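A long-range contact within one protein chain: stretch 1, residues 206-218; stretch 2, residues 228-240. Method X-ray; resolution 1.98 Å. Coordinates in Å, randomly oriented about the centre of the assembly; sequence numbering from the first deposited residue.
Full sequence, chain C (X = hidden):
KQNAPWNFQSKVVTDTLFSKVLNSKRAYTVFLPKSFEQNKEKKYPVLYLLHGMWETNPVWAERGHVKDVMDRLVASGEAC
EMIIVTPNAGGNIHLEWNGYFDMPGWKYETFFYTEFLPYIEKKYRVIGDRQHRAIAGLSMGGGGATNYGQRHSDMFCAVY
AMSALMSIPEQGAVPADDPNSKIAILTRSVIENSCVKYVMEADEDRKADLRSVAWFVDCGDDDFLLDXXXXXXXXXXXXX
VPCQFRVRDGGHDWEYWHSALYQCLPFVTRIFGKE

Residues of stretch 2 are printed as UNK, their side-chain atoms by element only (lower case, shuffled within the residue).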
# COMPACT_ATOMS: atom_id res chain seq x y z
N ARG C 206 -28.06 16.12 17.89
CA ARG C 206 -27.84 15.21 16.78
C ARG C 206 -26.35 14.96 16.58
O ARG C 206 -25.93 13.82 16.40
CB ARG C 206 -28.47 15.75 15.51
CG ARG C 206 -28.14 14.92 14.28
CD ARG C 206 -28.91 15.41 13.08
NE ARG C 206 -30.29 14.94 13.11
CZ ARG C 206 -31.17 15.21 12.16
NH1 ARG C 206 -30.79 15.94 11.11
NH2 ARG C 206 -32.41 14.75 12.25
N LYS C 207 -25.56 16.02 16.62
CA LYS C 207 -24.11 15.92 16.52
C LYS C 207 -23.52 14.95 17.54
O LYS C 207 -22.66 14.15 17.20
CB LYS C 207 -23.47 17.30 16.68
CG LYS C 207 -23.88 18.26 15.60
CD LYS C 207 -23.23 19.61 15.81
CE LYS C 207 -23.67 20.61 14.77
NZ LYS C 207 -23.10 21.94 15.11
N ALA C 208 -24.00 15.01 18.78
CA ALA C 208 -23.55 14.09 19.82
C ALA C 208 -23.89 12.65 19.47
O ALA C 208 -23.08 11.74 19.71
CB ALA C 208 -24.16 14.46 21.18
N ASP C 209 -25.09 12.44 18.94
CA ASP C 209 -25.47 11.11 18.49
C ASP C 209 -24.55 10.61 17.38
O ASP C 209 -24.13 9.46 17.38
CB ASP C 209 -26.92 11.10 18.00
CG ASP C 209 -27.89 10.66 19.06
OD1 ASP C 209 -27.51 10.66 20.25
OD2 ASP C 209 -29.04 10.32 18.70
N LEU C 210 -24.25 11.47 16.42
CA LEU C 210 -23.41 11.10 15.29
C LEU C 210 -21.98 10.74 15.72
O LEU C 210 -21.36 9.83 15.17
CB LEU C 210 -23.39 12.24 14.27
CG LEU C 210 -24.74 12.47 13.57
CD1 LEU C 210 -24.65 13.61 12.60
CD2 LEU C 210 -25.23 11.21 12.89
N ARG C 211 -21.46 11.44 16.74
CA ARG C 211 -20.12 11.16 17.28
C ARG C 211 -20.02 9.81 18.00
O ARG C 211 -18.92 9.34 18.29
CB ARG C 211 -19.69 12.27 18.23
CG ARG C 211 -19.68 13.64 17.61
CD ARG C 211 -19.45 14.76 18.64
NE ARG C 211 -19.35 16.06 17.98
CZ ARG C 211 -20.02 17.14 18.36
NH1 ARG C 211 -20.83 17.08 19.40
NH2 ARG C 211 -19.88 18.29 17.70
N SER C 212 -21.16 9.16 18.27
CA SER C 212 -21.10 7.84 18.91
C SER C 212 -20.85 6.74 17.88
O SER C 212 -20.73 5.56 18.23
CB SER C 212 -22.40 7.55 19.68
OG SER C 212 -23.47 7.41 18.76
N VAL C 213 -20.76 7.13 16.62
CA VAL C 213 -20.51 6.20 15.54
C VAL C 213 -19.16 6.51 14.88
O VAL C 213 -18.79 7.67 14.73
CB VAL C 213 -21.67 6.26 14.49
CG1 VAL C 213 -21.41 5.30 13.33
CG2 VAL C 213 -23.02 5.93 15.17
N ALA C 214 -18.42 5.47 14.51
CA ALA C 214 -17.18 5.66 13.76
C ALA C 214 -17.50 5.69 12.27
O ALA C 214 -18.19 4.80 11.79
CB ALA C 214 -16.19 4.53 14.07
N TRP C 215 -16.99 6.69 11.56
CA TRP C 215 -17.29 6.89 10.14
C TRP C 215 -16.06 6.82 9.24
O TRP C 215 -15.02 7.37 9.56
CB TRP C 215 -17.98 8.24 9.92
CG TRP C 215 -19.15 8.50 10.82
CD1 TRP C 215 -19.11 9.03 12.08
CD2 TRP C 215 -20.54 8.28 10.52
NE1 TRP C 215 -20.39 9.15 12.58
CE2 TRP C 215 -21.28 8.69 11.65
CE3 TRP C 215 -21.22 7.77 9.41
CZ2 TRP C 215 -22.68 8.60 11.71
CZ3 TRP C 215 -22.62 7.69 9.47
CH2 TRP C 215 -23.33 8.10 10.61
N PHE C 216 -16.19 6.14 8.10
CA PHE C 216 -15.11 6.05 7.12
C PHE C 216 -15.73 6.28 5.73
O PHE C 216 -16.62 5.54 5.33
CB PHE C 216 -14.42 4.68 7.21
CG PHE C 216 -13.01 4.65 6.66
CD1 PHE C 216 -12.76 4.89 5.31
CD2 PHE C 216 -11.94 4.33 7.49
CE1 PHE C 216 -11.46 4.83 4.80
CE2 PHE C 216 -10.64 4.27 7.00
CZ PHE C 216 -10.39 4.53 5.65
N VAL C 217 -15.28 7.31 5.03
CA VAL C 217 -15.77 7.63 3.69
C VAL C 217 -14.67 7.44 2.65
O VAL C 217 -13.58 8.03 2.76
CB VAL C 217 -16.32 9.06 3.65
CG1 VAL C 217 -16.73 9.44 2.23
CG2 VAL C 217 -17.50 9.18 4.64
N ASP C 218 -14.96 6.64 1.63
CA ASP C 218 -13.94 6.19 0.66
C ASP C 218 -14.50 6.31 -0.76
O ASP C 218 -15.43 5.58 -1.09
CB ASP C 218 -13.57 4.74 0.99
CG ASP C 218 -12.46 4.19 0.13
OD1 ASP C 218 -11.76 4.95 -0.57
OD2 ASP C 218 -12.27 2.95 0.19
N UNK C 228 -20.45 14.83 -4.03
CA UNK C 228 -21.39 14.68 -2.91
C UNK C 228 -20.71 14.09 -1.66
O UNK C 228 -21.11 14.39 -0.54
c UNK C 228 -23.97 15.79 -3.93
c UNK C 228 -25.36 17.50 -5.06
n UNK C 228 -26.40 17.81 -5.83
c UNK C 228 -23.49 14.41 -4.33
n UNK C 228 -25.09 16.23 -4.77
n UNK C 228 -24.58 18.47 -4.59
c UNK C 228 -22.57 13.80 -3.29
N UNK C 229 -19.74 13.21 -1.87
CA UNK C 229 -19.04 12.61 -0.73
C UNK C 229 -18.17 13.66 -0.06
O UNK C 229 -18.00 13.67 1.15
o UNK C 229 -19.34 9.53 -0.21
c UNK C 229 -19.05 10.14 -1.23
c UNK C 229 -18.22 11.39 -1.16
n UNK C 229 -19.48 9.78 -2.44
N UNK C 230 -17.65 14.57 -0.88
CA UNK C 230 -16.88 15.69 -0.37
C UNK C 230 -17.76 16.57 0.50
O UNK C 230 -17.36 16.98 1.59
c UNK C 230 -15.85 17.89 -1.03
c UNK C 230 -14.45 16.39 -3.38
c UNK C 230 -16.25 16.51 -1.52
c UNK C 230 -15.05 15.75 -2.12
N UNK C 231 -18.97 16.86 0.02
CA UNK C 231 -19.89 17.69 0.79
C UNK C 231 -20.24 17.02 2.11
O UNK C 231 -20.37 17.68 3.14
o UNK C 231 -23.40 18.89 -1.42
o UNK C 231 -22.26 18.86 -3.28
c UNK C 231 -21.19 17.97 0.01
c UNK C 231 -22.32 18.86 -2.04
c UNK C 231 -21.01 18.78 -1.25
N UNK C 232 -20.44 15.71 2.08
CA UNK C 232 -20.72 15.00 3.31
C UNK C 232 -19.55 15.12 4.28
O UNK C 232 -19.73 15.42 5.46
c UNK C 232 -20.18 11.26 5.93
c UNK C 232 -20.05 12.03 4.79
c UNK C 232 -21.40 11.14 6.55
c UNK C 232 -22.37 12.57 4.88
c UNK C 232 -21.15 12.69 4.25
c UNK C 232 -21.00 13.53 3.02
c UNK C 232 -22.51 11.79 6.03
N UNK C 233 -18.34 14.90 3.78
CA UNK C 233 -17.17 14.97 4.65
C UNK C 233 -17.00 16.38 5.22
O UNK C 233 -16.82 16.55 6.42
c UNK C 233 -15.89 14.54 3.92
c UNK C 233 -12.52 14.92 6.56
o UNK C 233 -11.45 15.06 7.41
c UNK C 233 -13.63 15.51 4.53
c UNK C 233 -14.69 14.66 4.83
c UNK C 233 -13.56 14.07 6.90
c UNK C 233 -12.55 15.64 5.38
c UNK C 233 -14.63 13.95 6.03
N UNK C 234 -17.07 17.38 4.35
CA UNK C 234 -16.96 18.77 4.80
C UNK C 234 -18.00 19.10 5.88
O UNK C 234 -17.66 19.70 6.90
o UNK C 234 -17.04 20.58 0.85
n UNK C 234 -14.84 21.11 1.00
c UNK C 234 -17.07 19.72 3.61
c UNK C 234 -15.95 20.51 1.44
c UNK C 234 -15.82 19.70 2.72
N UNK C 235 -19.24 18.67 5.68
CA UNK C 235 -20.28 18.88 6.71
C UNK C 235 -19.93 18.18 8.03
O UNK C 235 -20.09 18.76 9.10
c UNK C 235 -21.64 18.40 6.21
N UNK C 236 -19.46 16.94 7.95
CA UNK C 236 -19.05 16.20 9.14
C UNK C 236 -17.91 16.93 9.89
O UNK C 236 -18.01 17.20 11.08
s UNK C 236 -20.72 13.29 9.72
c UNK C 236 -19.73 13.88 8.33
c UNK C 236 -18.60 14.79 8.76
c UNK C 236 -19.74 11.89 10.27
N UNK C 237 -16.84 17.22 9.16
CA UNK C 237 -15.68 17.90 9.73
C UNK C 237 -16.09 19.24 10.34
O UNK C 237 -15.75 19.53 11.49
n UNK C 237 -13.29 20.26 7.34
n UNK C 237 -12.06 20.27 5.39
c UNK C 237 -13.27 18.62 9.16
c UNK C 237 -12.49 19.22 7.99
n UNK C 237 -13.86 21.66 5.62
c UNK C 237 -13.07 20.73 6.12
c UNK C 237 -14.61 18.11 8.66
N UNK C 238 -16.84 20.04 9.59
CA UNK C 238 -17.27 21.35 10.07
C UNK C 238 -18.16 21.25 11.29
O UNK C 238 -18.26 22.21 12.07
c UNK C 238 -17.09 22.49 7.81
n UNK C 238 -17.68 22.80 6.66
c UNK C 238 -18.00 22.11 8.97
o UNK C 238 -15.86 22.49 7.95
N UNK C 239 -18.81 20.11 11.45
CA UNK C 239 -19.71 19.88 12.57
C UNK C 239 -18.98 19.28 13.77
O UNK C 239 -19.57 19.06 14.82
c UNK C 239 -20.86 18.99 12.14
N UNK C 240 -17.69 18.99 13.60
CA UNK C 240 -16.92 18.39 14.67
C UNK C 240 -17.30 16.95 14.94
O UNK C 240 -17.30 16.50 16.08
O HOH W 1 -20.23 22.05 15.71

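Position 228 carries three carbons, a nitrogen, then a carbon holding two more nitrogens: a guanidinium on a flexible stalk, hence Arg-228. It lies out of reach of stretch 1.

At 229 there are two carbons, the second bearing one oxygen and one nitrogen, and the group touches Val-217. This short amide is Asn-229, which points toward the strand; Val-217 CG1 lies 3.6 Å from its OD1, a van der Waals contact, while its ND2 is hydrogen-bonded elsewhere in the structure.

Position 230 has four carbons, forked at the first with one arm two carbons long, which defines Ile-230. It points away from the strand and is buried, as suits an apolar chain.

Position 231 shows three carbons, the third with two oxygens: Glu-231. Its OE2 lies 2.7 Å from Arg-228 NH1 in a salt bridge, three residues apart on the helix.

One carbon followed by a six-carbon ring, touching Val-217 and Trp-215, marks 232 as Phe-232. Val-217 CG2 is 3.6 Å from its CE2, and Trp-215 CE3 approaches its edge, 4.4 Å from CZ. A flat hydrocarbon ring suits a place touching two apolar side chains.

At 233 a similar ring bears an oxygen, giving Tyr-233. It points toward stretch 1, but its CB is 5.4 Å from Val-217 CG1, beyond contact, and its hydroxyl is hydrogen-bonded elsewhere in the structure.

Three carbons ending in one oxygen and one nitrogen make 234 Gln-234; a polar amide suits this partly exposed site, its NE2 being hydrogen-bonded elsewhere in the structure. A lone carbon at 235 is Ala-235, an apolar methyl suited to a buried site.

Position 236 is an unbranched run of two carbons, a sulfur and a carbon, touching the Trp-215 ring: Met-236. Its three m torsions curl the chain so that CE lies over one face of the Trp-215 five-membered ring, 10° off the normal, a CH-pi contact, with CE 3.4 Å from Trp-215 CD1. Trp-215 NE1 in turn donates to Leu-210 O at 2.8 Å.

At 237 three carbons and a nitrogen lead to a carbon with two more nitrogens: Arg-237. The two-carbon amide at 238 is Asn-238; Arg-237 NH2 donates to Asn-238 OD1 at 3.2 Å. Both lie out of reach of stretch 1.

Position 239 has one carbon, near Lys-207: Ala-239, whose small CB packs 4.2 Å from Lys-207 CE. Position 240 has no side-chain atoms and a phi of 71°, which favours glycine: Gly-240 closes the helix in a Schellman motif.

The contact thus has two parts. Strand 214-218 and the helix run nearly antiparallel, and Trp-215 and Val-217 meet residues 229, 232 and 236, about one helical turn apart. At the helix end, Arg-211 donates hydrogen bonds to two backbone carbonyls at the edge of its guanidinium, NE to Gly-240 O at 2.8 Å and NH2 to Ala-239 O at 3.0 Å, while a water accepts from Lys-207 NZ and donates a weak bond to Ala-239 O.

Stretch 2 228-240: RNIEFYQAMRNAG
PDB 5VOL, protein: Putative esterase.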